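Local coordinates for spindle assembly abnormal protein 6 (Caenorhabditis elegans, PDB 3PYI) that forms the central scaffold of the centriole, sets its nine-fold symmetry and is needed for centrosome duplication, represented here by its globular N-terminal domain, at residues 20-23 and 24-28; 60-63 and 64-67; 69-72 and 73-77. The protein carries 1 engineered substitution. All blocks are in the same frame, centred on the assembly; numbering follows the deposited sequence. Where two conformers were deposited one is given.

Interaction 1. Residues 20-23 and 24-28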
loop_
_atom_site.group_PDB
_atom_site.type_symbol
_atom_site.label_atom_id
_atom_site.label_comp_id
_atom_site.label_asym_id
_atom_site.label_seq_id
_atom_site.Cartn_x
_atom_site.Cartn_y
_atom_site.Cartn_z
ATOM N N GLN A 20 10.402 15.748 -10.553
ATOM C CA GLN A 20 11.686 16.321 -10.177
ATOM C C GLN A 20 11.503 17.721 -9.625
ATOM O O GLN A 20 10.530 18.392 -9.941
ATOM C CB GLN A 20 12.654 16.333 -11.363
ATOM C CG GLN A 20 12.178 17.157 -12.541
ATOM C CD GLN A 20 13.091 17.051 -13.749
ATOM O OE1 GLN A 20 12.659 16.659 -14.834
ATOM N NE2 GLN A 20 14.359 17.404 -13.567
ATOM N N PRO A 21 12.436 18.155 -8.774
ATOM C CA PRO A 21 12.351 19.518 -8.249
ATOM C C PRO A 21 12.470 20.558 -9.367
ATOM O O PRO A 21 13.147 20.336 -10.376
ATOM C CB PRO A 21 13.557 19.604 -7.306
ATOM C CG PRO A 21 13.851 18.164 -6.934
ATOM C CD PRO A 21 13.542 17.389 -8.175
ATOM N N LEU A 22 11.815 21.694 -9.179
ATOM C CA LEU A 22 11.890 22.780 -10.158
ATOM C C LEU A 22 13.336 23.188 -10.461
ATOM O O LEU A 22 13.691 23.401 -11.623
ATOM C CB LEU A 22 11.058 23.979 -9.702
ATOM C CG LEU A 22 9.566 23.688 -9.509
ATOM C CD1 LEU A 22 8.836 24.910 -8.967
ATOM C CD2 LEU A 22 8.927 23.217 -10.807
ATOM N N SER A 23 14.168 23.294 -9.425
ATOM C CA SER A 23 15.609 23.506 -9.618
ATOM C C SER A 23 16.397 23.170 -8.354
ATOM O O SER A 23 15.816 22.759 -7.348
ATOM C CB SER A 23 15.921 24.936 -10.084
ATOM O OG SER A 23 15.982 25.842 -8.997
ATOM N N LEU A 24 17.718 23.338 -8.407
ATOM C CA LEU A 24 18.559 23.060 -7.248
ATOM C C LEU A 24 18.151 23.941 -6.069
ATOM O O LEU A 24 18.394 23.594 -4.909
ATOM C CB LEU A 24 20.041 23.267 -7.576
ATOM C CG LEU A 24 20.713 22.344 -8.596
ATOM C CD1 LEU A 24 22.090 22.876 -8.940
ATOM C CD2 LEU A 24 20.817 20.927 -8.085
ATOM N N ASN A 25 17.520 25.074 -6.381
ATOM C CA ASN A 25 17.063 26.034 -5.375
ATOM C C ASN A 25 15.551 26.004 -5.127
ATOM O O ASN A 25 15.059 26.621 -4.184
ATOM C CB ASN A 25 17.481 27.449 -5.774
ATOM C CG ASN A 25 18.982 27.586 -5.943
ATOM O OD1 ASN A 25 19.747 27.388 -4.996
ATOM N ND2 ASN A 25 19.413 27.935 -7.152
ATOM N N GLN A 26 14.816 25.296 -5.979
ATOM C CA GLN A 26 13.370 25.201 -5.833
ATOM C C GLN A 26 12.965 23.742 -5.659
ATOM O O GLN A 26 12.902 22.993 -6.632
ATOM C CB GLN A 26 12.672 25.803 -7.053
ATOM C CG GLN A 26 13.292 27.099 -7.536
ATOM C CD GLN A 26 12.502 27.742 -8.661
ATOM O OE1 GLN A 26 11.273 27.812 -8.610
ATOM N NE2 GLN A 26 13.207 28.223 -9.682
ATOM N N PRO A 27 12.699 23.333 -4.409
ATOM C CA PRO A 27 12.414 21.936 -4.049
ATOM C C PRO A 27 11.081 21.406 -4.586
ATOM O O PRO A 27 10.948 20.193 -4.780
ATOM C CB PRO A 27 12.390 21.964 -2.515
ATOM C CG PRO A 27 13.126 23.209 -2.135
ATOM C CD PRO A 27 12.820 24.192 -3.221
ATOM N N ASP A 28 10.113 22.287 -4.822
ATOM C CA ASP A 28 8.804 21.858 -5.319
ATOM C C ASP A 28 8.925 21.094 -6.636
ATOM O O ASP A 28 9.789 21.389 -7.461
ATOM C CB ASP A 28 7.855 23.049 -5.463
ATOM C CG ASP A 28 7.486 23.660 -4.125
ATOM O OD1 ASP A 28 6.748 23.005 -3.356
ATOM O OD2 ASP A 28 7.941 24.789 -3.841
#

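Interaction 2. Residues 60-63 and 64-67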
loop_
_atom_site.group_PDB
_atom_site.type_symbol
_atom_site.label_atom_id
_atom_site.label_comp_id
_atom_site.label_asym_id
_atom_site.label_seq_id
_atom_site.Cartn_x
_atom_site.Cartn_y
_atom_site.Cartn_z
ATOM N N SER A 60 16.020 8.872 -23.561
ATOM C CA SER A 60 16.690 9.667 -24.582
ATOM C C SER A 60 16.594 11.171 -24.345
ATOM O O SER A 60 17.347 11.931 -24.951
ATOM C CB SER A 60 16.166 9.312 -25.976
ATOM O OG SER A 60 14.779 9.585 -26.093
ATOM N N ASP A 61 15.682 11.596 -23.469
ATOM C CA ASP A 61 15.503 13.030 -23.206
ATOM C C ASP A 61 16.738 13.638 -22.565
ATOM O O ASP A 61 16.967 14.837 -22.671
ATOM C CB ASP A 61 14.330 13.292 -22.253
ATOM C CG ASP A 61 13.043 12.672 -22.720
ATOM O OD1 ASP A 61 12.949 11.423 -22.697
ATOM O OD2 ASP A 61 12.124 13.440 -23.084
ATOM N N ASP A 62 17.512 12.814 -21.865
ATOM C CA ASP A 62 18.580 13.341 -21.027
ATOM C C ASP A 62 19.706 12.316 -20.903
ATOM O O ASP A 62 19.539 11.279 -20.264
ATOM C CB ASP A 62 17.998 13.687 -19.652
ATOM C CG ASP A 62 19.047 14.153 -18.659
ATOM O OD1 ASP A 62 20.179 14.500 -19.073
ATOM O OD2 ASP A 62 18.720 14.170 -17.451
ATOM N N PHE A 63 20.841 12.609 -21.525
ATOM C CA PHE A 63 21.962 11.678 -21.560
ATOM C C PHE A 63 22.495 11.372 -20.165
ATOM O O PHE A 63 23.076 10.314 -19.935
ATOM C CB PHE A 63 23.101 12.230 -22.431
ATOM C CG PHE A 63 22.691 12.555 -23.847
ATOM C CD1 PHE A 63 21.571 11.963 -24.419
ATOM C CD2 PHE A 63 23.437 13.443 -24.608
ATOM C CE1 PHE A 63 21.201 12.258 -25.723
ATOM C CE2 PHE A 63 23.071 13.750 -25.916
ATOM C CZ PHE A 63 21.950 13.156 -26.472
ATOM N N GLU A 64 22.297 12.308 -19.244
ATOM C CA GLU A 64 22.696 12.120 -17.851
ATOM C C GLU A 64 21.658 11.322 -17.065
ATOM O O GLU A 64 21.837 11.074 -15.873
ATOM C CB GLU A 64 22.915 13.469 -17.170
ATOM C CG GLU A 64 23.927 14.363 -17.857
ATOM C CD GLU A 64 23.670 15.828 -17.573
ATOM O OE1 GLU A 64 22.603 16.140 -16.990
ATOM O OE2 GLU A 64 24.526 16.664 -17.940
ATOM N N PHE A 65 20.565 10.945 -17.721
ATOM C CA PHE A 65 19.551 10.106 -17.085
ATOM C C PHE A 65 19.944 8.621 -17.167
ATOM O O PHE A 65 19.488 7.883 -18.038
ATOM C CB PHE A 65 18.168 10.351 -17.693
ATOM C CG PHE A 65 17.038 9.846 -16.843
ATOM C CD1 PHE A 65 16.466 10.659 -15.883
ATOM C CD2 PHE A 65 16.555 8.548 -16.991
ATOM C CE1 PHE A 65 15.431 10.196 -15.094
ATOM C CE2 PHE A 65 15.520 8.085 -16.214
ATOM C CZ PHE A 65 14.957 8.904 -15.257
ATOM N N LEU A 66 20.803 8.205 -16.243
ATOM C CA LEU A 66 21.314 6.839 -16.198
ATOM C C LEU A 66 21.399 6.403 -14.754
ATOM O O LEU A 66 22.268 6.871 -14.014
ATOM C CB LEU A 66 22.705 6.775 -16.821
ATOM C CG LEU A 66 22.740 6.467 -18.312
ATOM C CD1 LEU A 66 24.078 6.880 -18.920
ATOM C CD2 LEU A 66 22.473 4.982 -18.515
ATOM N N PHE A 67 20.491 5.518 -14.347
ATOM C CA PHE A 67 20.420 5.115 -12.957
ATOM C C PHE A 67 20.348 3.601 -12.831
ATOM O O PHE A 67 19.709 2.927 -13.645
ATOM C CB PHE A 67 19.204 5.759 -12.269
ATOM C CG PHE A 67 19.263 7.246 -12.219
ATOM C CD1 PHE A 67 19.847 7.892 -11.144
ATOM C CD2 PHE A 67 18.733 8.010 -13.251
ATOM C CE1 PHE A 67 19.909 9.270 -11.097
ATOM C CE2 PHE A 67 18.795 9.390 -13.210
ATOM C CZ PHE A 67 19.386 10.020 -12.131
#

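Interaction 3. Residues 69-72 and 73-77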
loop_
_atom_site.group_PDB
_atom_site.type_symbol
_atom_site.label_atom_id
_atom_site.label_comp_id
_atom_site.label_asym_id
_atom_site.label_seq_id
_atom_site.Cartn_x
_atom_site.Cartn_y
_atom_site.Cartn_z
ATOM N N GLU A 69 20.597 0.120 -9.719
ATOM C CA GLU A 69 20.824 -0.440 -8.399
ATOM C C GLU A 69 20.945 -1.940 -8.545
ATOM O O GLU A 69 20.307 -2.554 -9.413
ATOM C CB GLU A 69 19.664 -0.101 -7.450
ATOM C CG GLU A 69 19.728 -0.799 -6.074
ATOM C CD GLU A 69 20.986 -0.458 -5.279
ATOM O OE1 GLU A 69 22.098 -0.459 -5.857
ATOM O OE2 GLU A 69 20.861 -0.200 -4.063
ATOM N N THR A 70 21.787 -2.535 -7.713
ATOM C CA THR A 70 21.876 -3.983 -7.674
ATOM C C THR A 70 21.418 -4.472 -6.311
ATOM O O THR A 70 21.851 -3.973 -5.266
ATOM C CB THR A 70 23.300 -4.510 -7.974
ATOM O OG1 THR A 70 24.159 -4.239 -6.860
ATOM C CG2 THR A 70 23.862 -3.860 -9.233
ATOM N N LEU A 71 20.507 -5.436 -6.334
ATOM C CA LEU A 71 20.003 -6.061 -5.121
ATOM C C LEU A 71 20.516 -7.492 -4.966
ATOM O O LEU A 71 20.339 -8.314 -5.865
ATOM C CB LEU A 71 18.488 -6.146 -5.187
ATOM C CG LEU A 71 17.654 -4.882 -5.240
ATOM C CD1 LEU A 71 16.211 -5.292 -5.369
ATOM C CD2 LEU A 71 17.869 -4.059 -3.991
ATOM N N ASN A 72 21.113 -7.800 -3.821
ATOM C CA ASN A 72 21.364 -9.204 -3.490
ATOM C C ASN A 72 20.291 -9.694 -2.511
ATOM O O ASN A 72 19.386 -8.940 -2.134
ATOM C CB ASN A 72 22.772 -9.408 -2.932
ATOM C CG ASN A 72 22.971 -8.724 -1.601
ATOM O OD1 ASN A 72 22.029 -8.204 -1.002
ATOM N ND2 ASN A 72 24.205 -8.728 -1.121
ATOM N N ASN A 73 20.377 -10.952 -2.102
ATOM C CA ASN A 73 19.347 -11.520 -1.241
ATOM C C ASN A 73 19.117 -10.707 0.025
ATOM O O ASN A 73 17.975 -10.483 0.425
ATOM C CB ASN A 73 19.637 -12.983 -0.909
ATOM C CG ASN A 73 18.494 -13.639 -0.158
ATOM O OD1 ASN A 73 17.426 -13.897 -0.724
ATOM N ND2 ASN A 73 18.705 -13.900 1.128
ATOM N N GLU A 74 20.202 -10.242 0.637
ATOM C CA GLU A 74 20.111 -9.453 1.866
ATOM C C GLU A 74 19.454 -8.090 1.647
ATOM O O GLU A 74 18.580 -7.683 2.414
ATOM C CB GLU A 74 21.496 -9.258 2.489
ATOM C CG GLU A 74 22.162 -10.549 2.946
ATOM C CD GLU A 74 22.647 -11.407 1.791
ATOM O OE1 GLU A 74 22.798 -10.870 0.663
ATOM O OE2 GLU A 74 22.882 -12.618 2.018
ATOM N N LYS A 75 19.896 -7.376 0.619
ATOM C CA LYS A 75 19.278 -6.099 0.281
ATOM C C LYS A 75 17.792 -6.330 0.048
ATOM O O LYS A 75 16.954 -5.559 0.497
ATOM C CB LYS A 75 19.914 -5.497 -0.978
ATOM C CG LYS A 75 20.891 -4.364 -0.736
ATOM C CD LYS A 75 21.396 -3.835 -2.073
ATOM C CE LYS A 75 22.405 -2.709 -1.919
ATOM N NZ LYS A 75 23.002 -2.357 -3.240
ATOM N N TYR A 76 17.466 -7.406 -0.654
ATOM C CA TYR A 76 16.075 -7.685 -0.945
ATOM C C TYR A 76 15.246 -7.892 0.317
ATOM O O TYR A 76 14.120 -7.403 0.410
ATOM C CB TYR A 76 15.909 -8.884 -1.864
ATOM C CG TYR A 76 14.452 -9.168 -2.122
ATOM C CD1 TYR A 76 13.713 -8.401 -3.030
ATOM C CD2 TYR A 76 13.804 -10.180 -1.441
ATOM C CE1 TYR A 76 12.367 -8.669 -3.253
ATOM C CE2 TYR A 76 12.473 -10.452 -1.657
ATOM C CZ TYR A 76 11.751 -9.696 -2.556
ATOM O OH TYR A 76 10.410 -9.982 -2.739
ATOM N N GLN A 77 15.798 -8.617 1.284
ATOM C CA GLN A 77 15.089 -8.855 2.540
ATOM C C GLN A 77 14.684 -7.551 3.216
ATOM O O GLN A 77 13.619 -7.461 3.810
ATOM C CB GLN A 77 15.937 -9.688 3.504
ATOM C CG GLN A 77 16.223 -11.094 3.020
ATOM C CD GLN A 77 14.973 -11.820 2.563
ATOM O OE1 GLN A 77 13.877 -11.567 3.063
ATOM N NE2 GLN A 77 15.132 -12.727 1.598
#

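Interaction 1. Residues 20-23 and 24-28
L22 and S23 together face Q26 in a classic beta bulge, set in the exposed turn that leads from strand 7-23 toward strand 29-44. Two backbone bonds hold L22 and S23 to the returning chain. L22 N gives its hydrogen to D28 O at 2.7 Å, and S23 N meets Q26 O at 3.1 Å. L22 N also lies close to Q26 O, but its hydrogen is directed to D28.

Around L24 and N25 the chain reverses, and S23 is well suited to the corner because its short side chain can fold back on the backbone. With the hydroxyl placed between the backbone N and the carbonyl carbon (chi1 83°), S23 OG accepts from N25 N at 3.1 Å, an ST turn that brings the serine side chain into the closure. Q26 N makes two weak bonds, to S23 O and S23 OG.

The side chains of L22 and Q26 pass each other at a slant, L22 CB against Q26 CB at 3.6 Å, while the extended Q26 chain carries OE1 alongside L22 CD1. L22 CG lies 3.1 Å from D28 O. P21, having no N-H to offer, contributes carbons instead. Its ring also touches F29 and A141, whereas L24 leans on E142. The side chain of N25 is hydrogen-bonded through OD1 to a tetraethylene glycol that probably came from the crystallisation liquor. Next to the L22 N bond, P21 CA makes a CH...O contact with D28 O at 3.3 Å, giving this oxygen a second, softer donor.

Interaction 2. Residues 60-63 and 64-67
D62 directs its carboxylate forward over the turn that it begins, meeting E64 through one oxygen and F65 through the other. Its CG stands anti to the backbone N (chi1 176°), which brings D62 OD1 within 3.1 Å of E64 N. That N-H reaches OD1 from above the carboxylate plane, well tilted out of it. OD2 lies at the rim of the F65 ring, close to the ring plane; the D62 and F65 side chains cross at about a right angle, with carboxylate and ring planes 54° apart.

The E64 chain slants across that of D62, with the two carboxylate planes 71° apart and OD1 of D62 only 3.6 Å from OE1 of E64. K143 probably offsets the repulsion: its NZ forms salt bridges with D62 OD2 and E64 OE1. F65, a large apolar ring, suits a position directed into the interior, where it packs on I57, I137 and L139. F67 CE2 lies 3.8 Å above one face of the F65 ring, toward the rim, and R59 makes a cation-pi contact with the ring.

The backbone completes the reversal. F65 N donates to D62 O at 2.8 Å, while L66 N bonds weakly to E64 O, centring an inverse gamma turn on F65. A type I beta turn from D62 to F65, overlaid by the Asx turn that the bond from E64 N to D62 OD1 closes, leads the loop after strand 51-58 into strand 66-71 of the sheet.

Interaction 3. Residues 69-72 and 73-77
N72 and K75 meet at the start of helix 73-83, where N72 occupies the N-cap. N72 OD1 accepts from K75 N at 2.8 Å, nearly in line with the side-chain C=O and with an almost straight N-H (175°). The first torsion makes this possible: at chi1 66° CG sits between the backbone N and the carbonyl carbon, which folds the amide over the first turn. Asparagine suits the site because its short arm carries an acceptor just far enough to reach the helix. The E74 side chain crosses that of N72 at about a right angle, its OE1 3.1 Å from N72 ND2 and the carboxylate and amide planes 75° apart. The backbone joins in, Y76 N donating to N72 O at 2.9 Å.

The K75 side chain then runs back from the helix to the strand. Extended beyond CG, it passes L71 at about a right angle, with K75 CB 3.9 Å from L71 CD2, and delivers its ammonium group to two oxygens. K75 NZ donates to T70 O at 2.8 Å and makes a salt bridge with E69 OE2 at 3.1 Å, weak as a hydrogen bond. A long lysine can reach from helix to strand while its methylenes rest on L71.

Farther out, E69 is itself held in place: its chain bends at chi2, and E69 OE1 accepts from T70 N at 2.8 Å. The strand carrying it is bonded to strand 51-58, E69 with F55 and L71 with L53. Y76 leads away from the contact, its OH hydrogen-bonded to V87 O and its ring meeting F92.

K75 therefore ties the two elements together twice. Its N-H, which would otherwise lack a helical acceptor, is satisfied by N72, while its ammonium group bonds to T70 O and pairs with E69, which probably helps hold the helix start against strand 66-71.

The three contacts follow one another along the chain, and all are short-range turns or junctions bordering the same curved sheet. Interaction 1 reverses the chain between strands 7-23 and 29-44, interaction 2 brings it into strand 66-71, and interaction 3 takes it from the end of that strand into helix 73-83. Interactions 2 and 3 adjoin in sequence, yet their centres are about 24 Å apart; interaction 1 lies about 18 Å from interaction 2 and about 30 Å from interaction 3, centre to centre. None touches the other chain of the assembly. They shape connections within the globular domain, the part of the protein that links its homodimers into the inner ring of the centriole.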